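Local coordinates for methanol--corrinoid protein co-methyltransferase (Methanosarcina barkeri, PDB 2I2X), which transfers the methyl group of methanol to the cob(I)amide cofactor carried by its corrinoid protein partner, the first step of methanogenesis from methanol, at residues I43-R48 / E63-D68; I59-R64 / V315-E320; I403-A408 / D424-L429. All blocks are in the same frame, centred on the assembly; numbering follows the deposited sequence.

Contacts 1 and 2 adjoin, their centres only about 4 Å apart, and both use helix 55-76: the loop following strand 40-43 packs on one part of it, and the segment 315-320 on an overlapping part. Contact 2 is buried and contact 1 partly buried, and each is built on a buried aromatic ring, but Tyr45 in contact 1 is met over its face by an aliphatic branch, whereas Tyr317 in contact 2 meets a carboxylate at its edge and belongs to a segment that also binds a zinc ion. Contact 3, about 43 Å from contact 1 and 45 Å from contact 2, centre to centre, lies at the surface, where a long ion pair bridges two helices.

Contact 1 of 3, residues I43-R48 / E63-D68; sequences INYAPR and ERITTD
Ile65 presents its CG2 methyl to the ring of Tyr45, directly over one face. The methyl lies 3.6 Å from the ring centroid and 12° off the ring normal, a CH-pi contact in which CG2 faces the middle of the ring. The other arm of the isoleucine comes down closer to the rim, Ile65 CD1 reaching Tyr45 CD1 at 3.8 Å. With Ile65 CG1 beside its own backbone N (chi1 -72°), CG2 stands opposite that nitrogen and meets the tyrosine. Tyr45 turns its ring between its backbone N and carbonyl carbon (chi1 37°), and its hydroxyl is hydrogen-bonded to Thr85, which fixes the far end of the ring. A serine in place of Tyr45 would probably open a gap beside the Ile65 methyl and leave Thr85 without its phenolic partner.

Two arginines approach at the more exposed end, Arg48 NH2 lying 4.3 Å from Arg64 NH1. The Arg48 nitrogen stands at the edge of the Arg64 guanidinium, near its plane. Each charge has a partner elsewhere, Arg48 in a salt bridge to Glu61 and Arg64 in one to the terminal carboxylate of His258 of a neighbouring chain, so their closeness is likely to cost little.

The contact closes the loop after strand 40-43 onto helix 55-76, within the beta-alpha-beta crossover that leads to strand 80-86 of the TIM barrel. Leu83 of that strand touches both Tyr45 and Thr66, Gln105 of helix 95-116 lies against Tyr45, and Tyr317 covers Ile65.

Contact 2 of 3, residues I59-R64 / V315-E320; sequences IKEYER and VEYHGE. With ZN (zinc ion), chain R.
The backbones of helix segment 59-64 and of segment 315-320, mostly loop with a short strand at 319-320, come closest at Glu61 and Tyr317, whose CA atoms lie 8.4 Å apart. Tyr317 fills this distance with its ring. Glu61 meets it at the rim, Glu61 CD standing 3.6 Å from Tyr317 CD2. OE2 lies in the ring plane at the edge, so it faces the ring's C-H rim rather than its pi face. The carboxylate itself is turned almost upright to the ring, the planes 79° apart. Glu61 leaves the helix with CG opposite the backbone N (chi1 -177°) and then bends at chi2 to bring up the carboxylate, whose OE1 is the oxygen bridged to Arg48. Beyond it, Arg64 CB packs obliquely against Tyr317, 3.5 Å from Tyr317 OH. That phenol oxygen probably hydrogen-bonds Asp68, a turn further along the helix.

His318 points the other way, and its NE2 binds zinc at 2.0 Å. On the other side of the ring, His318 ND1 donates to Glu316 OE2 at 2.7 Å, with an N-H...O angle of 156°. Glu316 OE2 accepts with its anti lone pair and sits somewhat out of the imidazole plane. Together with the zinc bond it fixes the ring's rotation, and it would probably make NE2 the more electron-rich donor to zinc. Glu320 OE2 binds the same zinc at 1.8 Å.

His318 and Glu320 of the second copy of this protein complete a two-His, two-Glu site shared across the subunit interface, separate from the zinc held by Glu164, Cys220 and Cys269.

Contact 3 of 3, residues I403-A408 / D424-L429; sequences IIEEGA and DAKAAL
Lys426 NZ is drawn to two carboxylates: Glu405 OE2 on the facing helix, in a long salt bridge of 3.6 Å, and Glu430 OE1 on its own helix, a long and weak ion pair. Neither grips it closely, and the contact between the two segments rests as much on the lysine's methylenes as on its charge. Glu405 OE1 lies 3.1 Å from Lys426 CD and 3.4 Å from Lys426 CE, so the carboxylate sits against the aliphatic part of the chain while its other oxygen reaches towards the ammonium. The two side chains meet at about a right angle. Lys426 starts extended, with CG opposite its backbone N (chi1 -178°), then turns through both chi3 and chi4, each well away from a staggered value, which brings NZ to the OE2 side of the carboxylate.

The helices run antiparallel as a helical hairpin, 389-409 followed by 416-430, in the helical region that follows the last strands of the chain, consistent with the helix bundle that accompanies the TIM barrel in this protein. The bridge spans its outer side, where the nearest CA atoms, those of Glu405 and Lys426, are 10.1 Å apart. On the inner side apolar residues take over: Leu429 packs on Ala397 and Ile398 of helix 389-409, while Ile404 and Ala425 both rest on helix 240-259, through Val244 and Ile245 respectively.

Contact 1 of 3, residues I43-R48 / E63-D68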
# COMPACT_ATOMS: atom_id res chain seq x y z
N ILE A 43 8.11 -8.38 6.28
CA ILE A 43 7.61 -8.03 4.95
C ILE A 43 7.47 -9.28 4.05
O ILE A 43 8.35 -10.15 4.02
CB ILE A 43 8.47 -6.91 4.28
CG1 ILE A 43 7.88 -6.47 2.93
CG2 ILE A 43 9.94 -7.36 4.16
CD1 ILE A 43 6.60 -5.59 3.01
N ASN A 44 6.34 -9.33 3.34
CA ASN A 44 6.00 -10.41 2.42
C ASN A 44 5.86 -9.85 1.02
O ASN A 44 5.78 -8.63 0.86
CB ASN A 44 4.73 -11.11 2.85
CG ASN A 44 5.00 -12.22 3.84
OD1 ASN A 44 5.34 -13.34 3.44
ND2 ASN A 44 4.91 -11.91 5.13
N TYR A 45 5.87 -10.73 0.02
CA TYR A 45 6.01 -10.34 -1.39
C TYR A 45 5.82 -11.56 -2.29
O TYR A 45 6.08 -12.67 -1.86
CB TYR A 45 7.41 -9.75 -1.66
CG TYR A 45 8.51 -10.45 -0.88
CD1 TYR A 45 9.12 -11.60 -1.35
CD2 TYR A 45 8.93 -9.95 0.35
CE1 TYR A 45 10.12 -12.23 -0.61
CE2 TYR A 45 9.91 -10.56 1.08
CZ TYR A 45 10.50 -11.69 0.60
OH TYR A 45 11.49 -12.28 1.36
N ALA A 46 5.36 -11.33 -3.52
CA ALA A 46 5.25 -12.35 -4.57
C ALA A 46 5.92 -11.76 -5.82
O ALA A 46 5.64 -10.61 -6.19
CB ALA A 46 3.78 -12.68 -4.86
N PRO A 47 6.82 -12.52 -6.46
CA PRO A 47 7.39 -12.07 -7.71
C PRO A 47 6.33 -11.93 -8.80
O PRO A 47 5.21 -12.43 -8.65
CB PRO A 47 8.42 -13.15 -8.05
CG PRO A 47 8.05 -14.34 -7.27
CD PRO A 47 7.33 -13.85 -6.04
N ARG A 48 6.65 -11.21 -9.87
CA ARG A 48 5.72 -11.09 -10.98
C ARG A 48 5.70 -12.42 -11.76
O ARG A 48 6.66 -13.16 -11.67
CB ARG A 48 6.13 -9.91 -11.87
CG ARG A 48 5.88 -8.56 -11.26
CD ARG A 48 6.75 -7.51 -11.91
NE ARG A 48 8.16 -7.60 -11.53
CZ ARG A 48 9.05 -6.62 -11.75
NH1 ARG A 48 8.68 -5.48 -12.31
NH2 ARG A 48 10.32 -6.77 -11.37
N GLU A 63 16.38 -10.95 -5.41
CA GLU A 63 17.48 -10.05 -5.11
C GLU A 63 17.02 -8.61 -5.14
O GLU A 63 17.43 -7.80 -4.30
CB GLU A 63 18.65 -10.25 -6.06
CG GLU A 63 19.46 -11.46 -5.65
CD GLU A 63 20.68 -11.71 -6.51
OE1 GLU A 63 20.61 -11.53 -7.74
OE2 GLU A 63 21.71 -12.11 -5.95
N ARG A 64 16.16 -8.28 -6.08
CA ARG A 64 15.69 -6.91 -6.18
C ARG A 64 14.83 -6.58 -4.96
O ARG A 64 14.95 -5.49 -4.39
CB ARG A 64 14.92 -6.67 -7.48
CG ARG A 64 15.82 -6.53 -8.70
CD ARG A 64 15.03 -6.64 -10.00
NE ARG A 64 15.90 -6.28 -11.10
CZ ARG A 64 15.60 -6.32 -12.39
NH1 ARG A 64 14.40 -6.72 -12.80
NH2 ARG A 64 16.52 -5.93 -13.28
N ILE A 65 13.99 -7.54 -4.57
CA ILE A 65 13.07 -7.39 -3.44
C ILE A 65 13.90 -7.13 -2.18
O ILE A 65 13.65 -6.17 -1.44
CB ILE A 65 12.14 -8.64 -3.28
CG1 ILE A 65 11.08 -8.69 -4.39
CG2 ILE A 65 11.45 -8.62 -1.94
CD1 ILE A 65 10.45 -10.09 -4.60
N THR A 66 14.94 -7.95 -2.00
CA THR A 66 15.73 -7.95 -0.80
C THR A 66 16.51 -6.65 -0.71
O THR A 66 16.51 -5.98 0.34
CB THR A 66 16.70 -9.16 -0.73
OG1 THR A 66 15.97 -10.36 -0.98
CG2 THR A 66 17.36 -9.25 0.62
N THR A 67 17.15 -6.27 -1.80
CA THR A 67 17.85 -5.01 -1.82
C THR A 67 16.89 -3.88 -1.53
O THR A 67 17.19 -3.05 -0.72
CB THR A 67 18.60 -4.82 -3.16
OG1 THR A 67 19.61 -5.83 -3.26
CG2 THR A 67 19.23 -3.43 -3.25
N ASP A 68 15.72 -3.86 -2.16
CA ASP A 68 14.79 -2.74 -1.96
C ASP A 68 14.32 -2.52 -0.51
O ASP A 68 14.25 -1.38 -0.02
CB ASP A 68 13.58 -2.90 -2.87
CG ASP A 68 13.90 -2.58 -4.31
OD1 ASP A 68 15.07 -2.22 -4.61
OD2 ASP A 68 12.99 -2.70 -5.16

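Contact 2 of 3, residues I59-R64 / V315-E320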
# COMPACT_ATOMS: atom_id res chain seq x y z
N ILE A 59 15.53 -15.84 -8.94
CA ILE A 59 16.61 -15.41 -8.05
C ILE A 59 16.85 -13.91 -8.18
O ILE A 59 17.02 -13.20 -7.18
CB ILE A 59 17.91 -16.19 -8.35
CG1 ILE A 59 17.77 -17.64 -7.87
CG2 ILE A 59 19.12 -15.49 -7.72
CD1 ILE A 59 18.91 -18.61 -8.31
N LYS A 60 16.83 -13.43 -9.40
CA LYS A 60 17.01 -12.01 -9.68
C LYS A 60 15.92 -11.14 -9.03
O LYS A 60 16.23 -10.15 -8.36
CB LYS A 60 17.11 -11.78 -11.20
CG LYS A 60 17.43 -10.38 -11.62
CD LYS A 60 18.70 -9.90 -10.98
CE LYS A 60 19.06 -8.50 -11.47
NZ LYS A 60 20.32 -8.04 -10.78
N GLU A 61 14.66 -11.51 -9.24
CA GLU A 61 13.53 -10.77 -8.69
C GLU A 61 13.65 -10.68 -7.15
O GLU A 61 13.47 -9.59 -6.58
CB GLU A 61 12.21 -11.42 -9.11
CG GLU A 61 10.96 -10.71 -8.67
CD GLU A 61 10.39 -9.78 -9.74
OE1 GLU A 61 11.21 -9.11 -10.43
OE2 GLU A 61 9.14 -9.71 -9.89
N TYR A 62 13.98 -11.81 -6.51
CA TYR A 62 14.14 -11.84 -5.07
C TYR A 62 15.33 -11.01 -4.60
O TYR A 62 15.29 -10.43 -3.51
CB TYR A 62 14.23 -13.28 -4.53
CG TYR A 62 12.91 -14.01 -4.48
CD1 TYR A 62 11.89 -13.59 -3.63
CD2 TYR A 62 12.69 -15.14 -5.25
CE1 TYR A 62 10.66 -14.27 -3.56
CE2 TYR A 62 11.47 -15.84 -5.21
CZ TYR A 62 10.45 -15.39 -4.36
OH TYR A 62 9.26 -16.07 -4.32
N GLU A 63 16.38 -10.95 -5.41
CA GLU A 63 17.48 -10.05 -5.11
C GLU A 63 17.02 -8.61 -5.14
O GLU A 63 17.43 -7.80 -4.30
CB GLU A 63 18.65 -10.25 -6.06
CG GLU A 63 19.46 -11.46 -5.65
CD GLU A 63 20.68 -11.71 -6.51
OE1 GLU A 63 20.61 -11.53 -7.74
OE2 GLU A 63 21.71 -12.11 -5.95
N ARG A 64 16.16 -8.28 -6.08
CA ARG A 64 15.69 -6.91 -6.18
C ARG A 64 14.83 -6.58 -4.96
O ARG A 64 14.95 -5.49 -4.39
CB ARG A 64 14.92 -6.67 -7.48
CG ARG A 64 15.82 -6.53 -8.70
CD ARG A 64 15.03 -6.64 -10.00
NE ARG A 64 15.90 -6.28 -11.10
CZ ARG A 64 15.60 -6.32 -12.39
NH1 ARG A 64 14.40 -6.72 -12.80
NH2 ARG A 64 16.52 -5.93 -13.28
N VAL A 315 2.12 -8.94 -1.22
CA VAL A 315 1.87 -7.96 -2.25
C VAL A 315 2.75 -8.34 -3.44
O VAL A 315 3.87 -8.85 -3.25
CB VAL A 315 2.23 -6.53 -1.75
CG1 VAL A 315 3.76 -6.41 -1.46
CG2 VAL A 315 1.71 -5.43 -2.72
N GLU A 316 2.26 -8.08 -4.65
CA GLU A 316 3.10 -8.27 -5.84
C GLU A 316 4.24 -7.27 -5.86
O GLU A 316 4.06 -6.11 -5.55
CB GLU A 316 2.29 -8.12 -7.13
CG GLU A 316 3.16 -8.40 -8.35
CD GLU A 316 2.45 -8.18 -9.63
OE1 GLU A 316 2.17 -9.20 -10.30
OE2 GLU A 316 2.14 -6.99 -9.94
N TYR A 317 5.42 -7.73 -6.24
CA TYR A 317 6.53 -6.82 -6.41
C TYR A 317 6.34 -5.97 -7.68
O TYR A 317 6.48 -6.49 -8.80
CB TYR A 317 7.84 -7.59 -6.46
CG TYR A 317 9.05 -6.72 -6.60
CD1 TYR A 317 9.35 -5.76 -5.62
CD2 TYR A 317 9.91 -6.85 -7.69
CE1 TYR A 317 10.49 -4.93 -5.73
CE2 TYR A 317 11.08 -6.04 -7.81
CZ TYR A 317 11.35 -5.08 -6.82
OH TYR A 317 12.45 -4.28 -6.93
N HIS A 318 6.01 -4.69 -7.51
CA HIS A 318 5.92 -3.77 -8.64
C HIS A 318 6.10 -2.31 -8.22
O HIS A 318 6.23 -2.02 -7.02
CB HIS A 318 4.65 -4.01 -9.49
CG HIS A 318 3.35 -3.66 -8.82
ND1 HIS A 318 2.35 -4.60 -8.62
CD2 HIS A 318 2.88 -2.49 -8.32
CE1 HIS A 318 1.32 -4.01 -8.03
NE2 HIS A 318 1.62 -2.74 -7.83
N GLY A 319 6.12 -1.39 -9.19
CA GLY A 319 6.35 0.04 -8.94
C GLY A 319 5.11 0.77 -8.41
O GLY A 319 4.00 0.50 -8.88
N GLU A 320 5.30 1.66 -7.43
CA GLU A 320 4.26 2.59 -6.95
C GLU A 320 4.88 4.00 -7.00
O GLU A 320 6.10 4.10 -7.15
CB GLU A 320 3.91 2.30 -5.47
CG GLU A 320 3.24 0.96 -5.14
CD GLU A 320 1.94 0.69 -5.88
OE1 GLU A 320 1.30 1.66 -6.35
OE2 GLU A 320 1.58 -0.50 -6.03
ZN ZN R . 0.39 -1.50 -6.87

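Contact 3 of 3, residues I403-A408 / D424-L429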
# COMPACT_ATOMS: atom_id res chain seq x y z
N ILE A 403 -18.98 -17.22 24.16
CA ILE A 403 -18.38 -15.91 24.12
C ILE A 403 -19.17 -14.95 23.25
O ILE A 403 -19.51 -13.86 23.73
CB ILE A 403 -16.89 -15.97 23.73
CG1 ILE A 403 -16.10 -16.56 24.90
CG2 ILE A 403 -16.39 -14.54 23.36
CD1 ILE A 403 -14.77 -17.10 24.53
N ILE A 404 -19.49 -15.35 22.02
CA ILE A 404 -20.26 -14.50 21.10
C ILE A 404 -21.65 -14.20 21.69
O ILE A 404 -22.14 -13.08 21.60
CB ILE A 404 -20.42 -15.12 19.67
CG1 ILE A 404 -19.07 -15.44 19.01
CG2 ILE A 404 -21.31 -14.25 18.76
CD1 ILE A 404 -18.06 -14.29 19.02
N GLU A 405 -22.26 -15.19 22.32
CA GLU A 405 -23.56 -15.02 22.95
C GLU A 405 -23.53 -13.98 24.05
O GLU A 405 -24.45 -13.15 24.15
CB GLU A 405 -24.10 -16.35 23.52
CG GLU A 405 -24.97 -17.11 22.56
CD GLU A 405 -25.22 -18.59 22.92
OE1 GLU A 405 -25.61 -19.34 22.00
OE2 GLU A 405 -25.04 -19.04 24.07
N GLU A 406 -22.50 -14.02 24.90
CA GLU A 406 -22.39 -13.05 25.97
C GLU A 406 -22.18 -11.68 25.34
O GLU A 406 -22.81 -10.70 25.75
CB GLU A 406 -21.25 -13.37 26.95
CG GLU A 406 -21.53 -14.61 27.79
CD GLU A 406 -20.28 -15.14 28.51
OE1 GLU A 406 -19.35 -14.32 28.81
OE2 GLU A 406 -20.24 -16.37 28.77
N GLY A 407 -21.34 -11.64 24.31
CA GLY A 407 -21.12 -10.43 23.52
C GLY A 407 -22.44 -9.92 23.02
O GLY A 407 -22.78 -8.76 23.24
N ALA A 408 -23.21 -10.79 22.38
CA ALA A 408 -24.49 -10.36 21.77
C ALA A 408 -25.50 -9.83 22.79
O ALA A 408 -26.33 -8.99 22.46
CB ALA A 408 -25.10 -11.43 20.92
N ASP A 424 -27.90 -22.39 15.71
CA ASP A 424 -27.91 -23.67 15.03
C ASP A 424 -26.58 -24.38 15.23
O ASP A 424 -26.57 -25.59 15.54
CB ASP A 424 -28.22 -23.50 13.53
CG ASP A 424 -29.67 -23.05 13.25
OD1 ASP A 424 -30.50 -22.92 14.20
OD2 ASP A 424 -30.00 -22.84 12.06
N ALA A 425 -25.47 -23.64 15.12
CA ALA A 425 -24.15 -24.25 15.26
C ALA A 425 -23.89 -24.71 16.68
O ALA A 425 -23.30 -25.79 16.89
CB ALA A 425 -23.04 -23.34 14.77
N LYS A 426 -24.33 -23.91 17.65
CA LYS A 426 -24.14 -24.31 19.05
C LYS A 426 -24.89 -25.63 19.35
O LYS A 426 -24.32 -26.56 19.95
CB LYS A 426 -24.54 -23.18 20.00
CG LYS A 426 -24.33 -23.49 21.49
CD LYS A 426 -24.66 -22.27 22.28
CE LYS A 426 -25.74 -22.47 23.33
NZ LYS A 426 -25.09 -22.61 24.67
N ALA A 427 -26.14 -25.72 18.89
CA ALA A 427 -26.94 -26.93 19.10
C ALA A 427 -26.31 -28.15 18.43
O ALA A 427 -26.28 -29.23 19.02
CB ALA A 427 -28.41 -26.73 18.67
N ALA A 428 -25.78 -27.98 17.21
CA ALA A 428 -25.09 -29.07 16.50
C ALA A 428 -23.83 -29.52 17.20
O ALA A 428 -23.54 -30.71 17.23
CB ALA A 428 -24.77 -28.69 15.06
N LEU A 429 -23.08 -28.58 17.78
CA LEU A 429 -21.87 -28.95 18.52
C LEU A 429 -22.22 -29.62 19.83
O LEU A 429 -21.49 -30.50 20.30
CB LEU A 429 -20.99 -27.74 18.81
CG LEU A 429 -20.31 -27.03 17.63
CD1 LEU A 429 -20.06 -25.57 18.01
CD2 LEU A 429 -19.02 -27.75 17.26